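Conserved hypothetical protein (PDB 1T6S) probably takes part in chromosome partitioning during cell division as the winged-helix protein ScpB, a subunit of the segregation and condensation complex. Local coordinates at residues 100-111 and 147-156; 55-63 and 70-78. One frame throughout, in Å; residues are numbered along the deposited sequence.

Contact 1 (100-111 and 147-156); sequences LAVVAWHQPVTK and PLQYGTTEVF. With NO3 (nitrate ion), chain N; NO3 (nitrate ion), chain C.
Q107 and T152 hold the end of helix 87-106 against strand 148-152 of a winged-helix domain. Q107, the first residue past the helix, has its CG between backbone N and carbonyl carbon (chi1 59°), and an extended chain carries its amide across the T152 side chain. OE1 accepts from T152 N at 3.0 Å, the donor standing above the carbonyl plane. NE2 gives its straightest bond (165°) to A104 O in the last turn of the helix; T152 OG1, at 3.1 Å, and a nitrate are met at more bent angles, the nitrate weakly, so two hydrogens are shared among three acceptors. An amide suits this place because it can accept and donate at once, and these bonds fix its rotation. G151 brings bare backbone close: V103 CG1, anti to its backbone N, lies 3.6 Å from G151 CA. L100 carries the apolar packing on, with CD2 against T152 CG2 and CD1 4.1 Å from F156 CE1. Beyond cis-P108, V109 and Y150 form an antiparallel hydrogen-bonded pair, the Y150 N to V109 O bond measuring 2.8 Å.

The outer end is looser and wetter. The P108 ring and the Q149 chain lie side by side, CB to CB 3.8 Å, and one water links P108 O to Q149 NE2; a second joins K111 N to L148 O. The nitrate at Q107, probably from the crystallisation medium, also meets S93 and Q89 of the second subunit. The Q107 amide and T152 N are thus satisfied, and N-H and hydroxyl groups here can receive a small anion.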
# COMPACT_ATOMS: atom_id res chain seq x y z
N LEU A 100 4.64 5.96 6.49
CA LEU A 100 4.06 4.64 6.73
C LEU A 100 5.12 3.68 7.25
O LEU A 100 4.87 2.87 8.15
CB LEU A 100 3.49 4.04 5.44
CG LEU A 100 2.10 3.44 5.56
CD1 LEU A 100 1.77 2.64 4.30
CD2 LEU A 100 1.98 2.59 6.79
N ALA A 101 6.30 3.76 6.65
CA ALA A 101 7.43 2.92 7.02
C ALA A 101 7.87 3.21 8.45
O ALA A 101 8.17 2.28 9.20
CB ALA A 101 8.61 3.18 6.05
N VAL A 102 7.93 4.49 8.82
CA VAL A 102 8.32 4.90 10.16
C VAL A 102 7.31 4.38 11.19
O VAL A 102 7.69 3.90 12.27
CB VAL A 102 8.44 6.44 10.28
CG1 VAL A 102 8.78 6.85 11.72
CG2 VAL A 102 9.56 6.95 9.34
N VAL A 103 6.03 4.47 10.86
CA VAL A 103 4.98 3.96 11.76
C VAL A 103 5.10 2.43 11.90
O VAL A 103 5.05 1.89 13.02
CB VAL A 103 3.59 4.34 11.26
CG1 VAL A 103 2.50 3.78 12.22
CG2 VAL A 103 3.49 5.86 11.19
N ALA A 104 5.27 1.75 10.78
CA ALA A 104 5.40 0.30 10.79
C ALA A 104 6.52 -0.12 11.71
O ALA A 104 6.38 -1.09 12.46
CB ALA A 104 5.65 -0.25 9.37
N TRP A 105 7.63 0.61 11.67
CA TRP A 105 8.76 0.23 12.50
C TRP A 105 8.77 0.74 13.94
O TRP A 105 9.09 -0.01 14.85
CB TRP A 105 10.07 0.64 11.81
CG TRP A 105 11.28 0.18 12.56
CD1 TRP A 105 12.16 0.96 13.27
CD2 TRP A 105 11.72 -1.17 12.73
NE1 TRP A 105 13.12 0.18 13.85
CE2 TRP A 105 12.87 -1.14 13.54
CE3 TRP A 105 11.25 -2.42 12.27
CZ2 TRP A 105 13.57 -2.29 13.90
CZ3 TRP A 105 11.95 -3.57 12.63
CH2 TRP A 105 13.10 -3.49 13.44
N HIS A 106 8.38 2.00 14.15
CA HIS A 106 8.41 2.61 15.47
C HIS A 106 7.12 2.62 16.31
O HIS A 106 7.14 3.06 17.45
CB HIS A 106 8.92 4.04 15.34
CG HIS A 106 10.32 4.13 14.83
ND1 HIS A 106 11.42 4.12 15.67
CD2 HIS A 106 10.81 4.23 13.57
CE1 HIS A 106 12.52 4.20 14.95
NE2 HIS A 106 12.18 4.27 13.67
N GLN A 107 6.01 2.15 15.74
CA GLN A 107 4.74 2.13 16.45
C GLN A 107 4.77 1.49 17.85
O GLN A 107 5.47 0.51 18.09
CB GLN A 107 3.67 1.42 15.60
CG GLN A 107 4.01 -0.04 15.23
CD GLN A 107 2.97 -0.66 14.30
OE1 GLN A 107 1.77 -0.55 14.54
NE2 GLN A 107 3.44 -1.33 13.25
N PRO A 108 4.02 2.08 18.80
CA PRO A 108 3.17 3.26 18.65
C PRO A 108 4.05 4.51 18.66
O PRO A 108 4.92 4.65 19.51
CB PRO A 108 2.22 3.17 19.84
CG PRO A 108 3.04 2.48 20.87
CD PRO A 108 3.74 1.40 20.09
N VAL A 109 3.82 5.41 17.70
CA VAL A 109 4.63 6.63 17.57
C VAL A 109 3.78 7.87 17.31
O VAL A 109 2.76 7.81 16.63
CB VAL A 109 5.68 6.45 16.42
CG1 VAL A 109 4.98 6.31 15.08
CG2 VAL A 109 6.64 7.62 16.41
N THR A 110 4.23 9.00 17.86
CA THR A 110 3.54 10.29 17.71
C THR A 110 4.06 11.07 16.50
O THR A 110 5.10 10.75 15.94
CB THR A 110 3.80 11.20 18.92
OG1 THR A 110 5.16 11.64 18.90
CG2 THR A 110 3.54 10.47 20.23
N LYS A 111 3.32 12.12 16.13
CA LYS A 111 3.73 12.97 15.03
C LYS A 111 5.08 13.62 15.36
O LYS A 111 5.96 13.70 14.51
CB LYS A 111 2.71 14.09 14.78
CG LYS A 111 1.39 13.62 14.21
CD LYS A 111 0.53 14.79 13.76
CE LYS A 111 -0.77 14.29 13.12
NZ LYS A 111 -1.66 15.41 12.67
N PRO A 147 0.18 13.50 23.39
CA PRO A 147 -0.11 13.39 21.95
C PRO A 147 -0.51 11.99 21.51
O PRO A 147 -0.09 11.00 22.10
CB PRO A 147 1.18 13.87 21.29
CG PRO A 147 2.25 13.44 22.31
CD PRO A 147 1.60 13.80 23.63
N LEU A 148 -1.35 11.92 20.48
CA LEU A 148 -1.82 10.65 19.93
C LEU A 148 -0.66 9.86 19.35
O LEU A 148 0.26 10.44 18.76
CB LEU A 148 -2.85 10.92 18.82
CG LEU A 148 -4.14 11.62 19.25
CD1 LEU A 148 -5.01 11.99 18.04
CD2 LEU A 148 -4.90 10.68 20.17
N GLN A 149 -0.72 8.54 19.52
CA GLN A 149 0.28 7.61 19.00
C GLN A 149 -0.40 6.84 17.90
O GLN A 149 -1.58 6.52 18.01
CB GLN A 149 0.73 6.63 20.07
CG GLN A 149 1.37 7.27 21.28
CD GLN A 149 1.62 6.26 22.36
OE1 GLN A 149 0.69 5.65 22.88
NE2 GLN A 149 2.89 6.06 22.70
N TYR A 150 0.34 6.51 16.84
CA TYR A 150 -0.24 5.77 15.72
C TYR A 150 0.40 4.42 15.48
O TYR A 150 1.53 4.18 15.89
CB TYR A 150 -0.16 6.59 14.44
CG TYR A 150 -0.84 7.93 14.54
CD1 TYR A 150 -0.17 9.05 15.04
CD2 TYR A 150 -2.18 8.07 14.20
CE1 TYR A 150 -0.83 10.28 15.20
CE2 TYR A 150 -2.83 9.28 14.35
CZ TYR A 150 -2.16 10.38 14.85
OH TYR A 150 -2.83 11.56 15.01
N GLY A 151 -0.35 3.54 14.83
CA GLY A 151 0.15 2.21 14.51
C GLY A 151 -0.49 1.80 13.19
O GLY A 151 -1.44 2.44 12.76
N THR A 152 0.02 0.75 12.55
CA THR A 152 -0.55 0.29 11.28
C THR A 152 -1.85 -0.47 11.57
O THR A 152 -2.11 -0.84 12.71
CB THR A 152 0.46 -0.62 10.51
OG1 THR A 152 0.96 -1.63 11.39
CG2 THR A 152 1.63 0.21 9.95
N THR A 153 -2.64 -0.72 10.53
CA THR A 153 -3.93 -1.40 10.66
C THR A 153 -3.97 -2.78 9.98
O THR A 153 -3.13 -3.07 9.12
CB THR A 153 -5.04 -0.56 10.03
OG1 THR A 153 -4.77 -0.40 8.63
CG2 THR A 153 -5.13 0.82 10.68
N GLU A 154 -4.94 -3.62 10.35
CA GLU A 154 -5.06 -4.95 9.73
C GLU A 154 -5.39 -4.70 8.26
O GLU A 154 -5.13 -5.54 7.40
CB GLU A 154 -6.19 -5.78 10.38
CG GLU A 154 -6.03 -7.30 10.16
CD GLU A 154 -4.84 -7.84 10.93
OE1 GLU A 154 -4.28 -8.89 10.53
OE2 GLU A 154 -4.45 -7.23 11.95
N VAL A 155 -5.96 -3.54 7.99
CA VAL A 155 -6.29 -3.14 6.64
C VAL A 155 -4.99 -3.03 5.85
O VAL A 155 -4.90 -3.48 4.70
CB VAL A 155 -6.99 -1.79 6.63
CG1 VAL A 155 -7.36 -1.41 5.19
CG2 VAL A 155 -8.24 -1.84 7.51
N PHE A 156 -3.98 -2.41 6.46
CA PHE A 156 -2.67 -2.27 5.82
C PHE A 156 -2.04 -3.65 5.64
O PHE A 156 -1.57 -3.99 4.56
CB PHE A 156 -1.71 -1.42 6.68
CG PHE A 156 -0.25 -1.63 6.33
CD1 PHE A 156 0.26 -1.16 5.12
CD2 PHE A 156 0.59 -2.33 7.18
CE1 PHE A 156 1.61 -1.39 4.77
CE2 PHE A 156 1.93 -2.57 6.85
CZ PHE A 156 2.44 -2.10 5.65
N NO3 N . 3.41 -3.71 10.68
O1 NO3 N . 4.07 -4.71 10.34
O2 NO3 N . 2.86 -3.75 11.75
O3 NO3 N . 3.38 -2.76 9.91
N NO3 C . 0.01 15.01 9.50
O1 NO3 C . 0.18 15.78 10.47
O2 NO3 C . 0.96 14.40 9.11
O3 NO3 C . -1.10 14.94 9.03
O HOH W 1 5.11 6.80 21.28
O HOH W 2 0.78 12.77 17.47

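Contact 2 (55-63 and 70-78); sequences TGRTFRIHA and FLTEPEFAD. With NO3 (nitrate ion), chain L; NO3 (nitrate ion), chain H.
R60 and L71 form an antiparallel hydrogen-bonded pair of a beta hairpin, the wing that follows helix 38-55 in a winged helix-turn-helix fold. R60 N gives to L71 O, and L71 N returns a bond to R60 O, both at 2.9 Å. Past the strand end, E73 N donates to T58 O at 2.8 Å, extending the pairing into the loop. Of the N-H groups turned away from the partner strand, I61 N is met by N49 OD1 of helix 38-55 and A63 N by a nitrate.

The R60 side chain bends at chi2 (-71°) and turns back toward the start of its strand and the loop before it. Its NH1 donates in the guanidinium plane to both R57 O and F59 O, two bonds that fix how the group is turned, while NH2 has a salt bridge to E53 of helix 38-55. E73 OE1 sits over the guanidinium face instead, 3.9 Å from R60 NH2, with carboxylate and guanidinium planes 7° apart. This long pairing is one of charge alone, since no N-H points at the oxygen. A long side chain with a flat cationic head suits the place because its edge can serve carbonyls while its face meets a carboxylate.

On the other face, I61 CG1 lies over the F70 ring, 3.6 Å from its centroid, and F59 CD1 touches F70 CE2. I16 of helix 2-18 packs on I61 and F70, and Y52 of helix 38-55 meets the F59 ring edge-to-face.

H62 bears on L71 on the R60 side: L71 CD2 lies over the imidazole face, and the one N-H of ND1 is shared between two oxygens of another nitrate, which R140 of the second subunit also binds. At the other ring nitrogen, H62 NE2 lies 2.8 Å from a water that donates to L71 O and to E73 OE2.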
# COMPACT_ATOMS: atom_id res chain seq x y z
N THR A 55 8.67 0.37 -39.85
CA THR A 55 7.62 1.37 -39.99
C THR A 55 7.78 2.57 -39.04
O THR A 55 6.99 3.51 -39.08
CB THR A 55 6.22 0.71 -39.80
OG1 THR A 55 6.14 0.09 -38.51
CG2 THR A 55 6.01 -0.36 -40.88
N GLY A 56 8.80 2.54 -38.19
CA GLY A 56 9.04 3.65 -37.29
C GLY A 56 8.17 3.73 -36.05
O GLY A 56 7.84 4.83 -35.60
N ARG A 57 7.82 2.58 -35.49
CA ARG A 57 7.01 2.52 -34.27
C ARG A 57 7.88 2.87 -33.06
O ARG A 57 9.09 2.66 -33.06
CB ARG A 57 6.40 1.13 -34.10
CG ARG A 57 5.39 0.76 -35.16
CD ARG A 57 4.05 1.44 -34.94
NE ARG A 57 4.06 2.87 -35.23
CZ ARG A 57 3.86 3.38 -36.44
NH1 ARG A 57 3.65 2.59 -37.47
NH2 ARG A 57 3.86 4.69 -36.61
N THR A 58 7.25 3.40 -32.01
CA THR A 58 7.97 3.82 -30.82
C THR A 58 8.01 2.78 -29.69
O THR A 58 8.39 3.09 -28.56
CB THR A 58 7.37 5.13 -30.28
OG1 THR A 58 5.98 4.92 -29.94
CG2 THR A 58 7.48 6.23 -31.33
N PHE A 59 7.62 1.55 -30.01
CA PHE A 59 7.61 0.47 -29.03
C PHE A 59 8.18 -0.83 -29.59
O PHE A 59 8.33 -0.99 -30.81
CB PHE A 59 6.17 0.25 -28.53
CG PHE A 59 5.14 0.23 -29.62
CD1 PHE A 59 5.04 -0.85 -30.48
CD2 PHE A 59 4.29 1.31 -29.81
CE1 PHE A 59 4.09 -0.86 -31.51
CE2 PHE A 59 3.34 1.32 -30.83
CZ PHE A 59 3.24 0.23 -31.68
N ARG A 60 8.50 -1.75 -28.69
CA ARG A 60 9.07 -3.05 -29.07
C ARG A 60 8.62 -4.11 -28.09
O ARG A 60 8.34 -3.82 -26.93
CB ARG A 60 10.61 -3.03 -29.03
CG ARG A 60 11.29 -2.08 -30.00
CD ARG A 60 11.20 -2.53 -31.44
NE ARG A 60 11.96 -1.66 -32.33
CZ ARG A 60 11.56 -0.45 -32.74
NH1 ARG A 60 10.39 0.03 -32.35
NH2 ARG A 60 12.35 0.29 -33.52
N ILE A 61 8.58 -5.35 -28.57
CA ILE A 61 8.23 -6.48 -27.71
C ILE A 61 9.53 -7.01 -27.09
O ILE A 61 10.53 -7.26 -27.78
CB ILE A 61 7.53 -7.62 -28.50
CG1 ILE A 61 6.14 -7.15 -28.98
CG2 ILE A 61 7.39 -8.85 -27.61
CD1 ILE A 61 5.50 -8.05 -30.03
N HIS A 62 9.51 -7.18 -25.77
CA HIS A 62 10.63 -7.67 -24.99
C HIS A 62 10.31 -8.97 -24.24
O HIS A 62 9.23 -9.13 -23.65
CB HIS A 62 11.05 -6.62 -23.95
CG HIS A 62 11.59 -5.36 -24.55
ND1 HIS A 62 12.94 -5.09 -24.65
CD2 HIS A 62 10.95 -4.28 -25.06
CE1 HIS A 62 13.11 -3.90 -25.19
NE2 HIS A 62 11.92 -3.39 -25.45
N ALA A 63 11.27 -9.89 -24.26
CA ALA A 63 11.15 -11.16 -23.58
C ALA A 63 11.76 -10.98 -22.20
O ALA A 63 12.99 -10.95 -22.07
CB ALA A 63 11.91 -12.24 -24.35
N PHE A 70 5.12 -5.39 -24.39
CA PHE A 70 5.53 -4.22 -25.14
C PHE A 70 6.15 -3.23 -24.18
O PHE A 70 5.74 -3.15 -23.02
CB PHE A 70 4.33 -3.54 -25.80
CG PHE A 70 3.97 -4.10 -27.14
CD1 PHE A 70 3.07 -5.16 -27.24
CD2 PHE A 70 4.54 -3.58 -28.30
CE1 PHE A 70 2.75 -5.71 -28.49
CE2 PHE A 70 4.22 -4.12 -29.56
CZ PHE A 70 3.32 -5.18 -29.65
N LEU A 71 7.13 -2.47 -24.66
CA LEU A 71 7.78 -1.42 -23.88
C LEU A 71 8.10 -0.30 -24.86
O LEU A 71 8.42 -0.58 -26.02
CB LEU A 71 9.08 -1.95 -23.25
CG LEU A 71 9.20 -1.99 -21.72
CD1 LEU A 71 7.98 -2.62 -21.08
CD2 LEU A 71 10.46 -2.78 -21.36
N THR A 72 8.00 0.96 -24.43
CA THR A 72 8.32 2.06 -25.34
C THR A 72 9.84 2.22 -25.41
O THR A 72 10.55 1.86 -24.46
CB THR A 72 7.68 3.43 -24.92
OG1 THR A 72 7.88 3.67 -23.53
CG2 THR A 72 6.17 3.43 -25.22
N GLU A 73 10.32 2.74 -26.53
CA GLU A 73 11.75 2.94 -26.77
C GLU A 73 12.40 3.93 -25.80
O GLU A 73 11.79 4.94 -25.44
CB GLU A 73 11.96 3.39 -28.22
CG GLU A 73 11.68 2.29 -29.23
CD GLU A 73 12.80 1.27 -29.29
OE1 GLU A 73 13.77 1.49 -30.05
OE2 GLU A 73 12.73 0.25 -28.56
N PRO A 74 13.65 3.66 -25.39
CA PRO A 74 14.37 4.55 -24.47
C PRO A 74 14.45 5.98 -24.95
O PRO A 74 14.68 6.90 -24.16
CB PRO A 74 15.74 3.88 -24.34
CG PRO A 74 15.91 3.18 -25.66
CD PRO A 74 14.53 2.58 -25.88
N GLU A 75 14.24 6.17 -26.24
CA GLU A 75 14.28 7.52 -26.80
C GLU A 75 13.21 8.42 -26.20
O GLU A 75 13.34 9.65 -26.20
CB GLU A 75 14.11 7.46 -28.32
CG GLU A 75 14.06 8.83 -28.98
CD GLU A 75 14.05 8.73 -30.49
OE1 GLU A 75 14.83 7.93 -31.03
OE2 GLU A 75 13.26 9.46 -31.13
N PHE A 76 12.13 7.83 -25.69
CA PHE A 76 11.07 8.64 -25.10
C PHE A 76 10.95 8.44 -23.60
O PHE A 76 9.91 8.73 -23.01
CB PHE A 76 9.74 8.31 -25.77
CG PHE A 76 9.82 8.28 -27.27
CD1 PHE A 76 10.26 7.13 -27.92
CD2 PHE A 76 9.54 9.42 -28.02
CE1 PHE A 76 10.43 7.12 -29.30
CE2 PHE A 76 9.70 9.42 -29.40
CZ PHE A 76 10.15 8.26 -30.05
N ALA A 77 12.03 7.97 -22.99
CA ALA A 77 12.04 7.72 -21.55
C ALA A 77 11.68 8.94 -20.72
O ALA A 77 10.95 8.83 -19.74
CB ALA A 77 13.40 7.18 -21.13
N ASP A 78 12.18 10.11 -21.11
CA ASP A 78 11.88 11.31 -20.34
C ASP A 78 10.41 11.67 -20.40
O ASP A 78 9.81 12.08 -19.40
CB ASP A 78 12.73 12.50 -20.82
CG ASP A 78 12.44 13.77 -20.04
OD1 ASP A 78 11.66 14.62 -20.54
OD2 ASP A 78 12.98 13.93 -18.92
N NO3 L . 14.59 -7.69 -23.37
O1 NO3 L . 14.43 -6.64 -22.74
O2 NO3 L . 15.21 -8.55 -22.85
O3 NO3 L . 14.11 -7.75 -24.48
N NO3 H . 12.88 -10.12 -27.45
O1 NO3 H . 13.74 -10.19 -28.35
O2 NO3 H . 13.26 -9.76 -26.37
O3 NO3 H . 11.75 -10.42 -27.74
O HOH W 3 11.32 -0.92 -26.58

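From the N terminus, helices 2-18, 25-31 and 38-55 come first, and contact 2 then closes a short loop, with just six residues between its segments: it is the hairpin of strands 59-64 and 67-72. Its second segment runs into helix 77-84, which leads to helix 87-106, where contact 1 opens. That contact closes a longer loop, spanning 35 residues that include helix 125-131 and strand 135-140, and ties helix 87-106 to the C-terminal strand and helix. The two follow in series, neither nested nor crossed, on opposite sides of the chain's centre, their centres about 42 Å apart. Both also touch the second subunit.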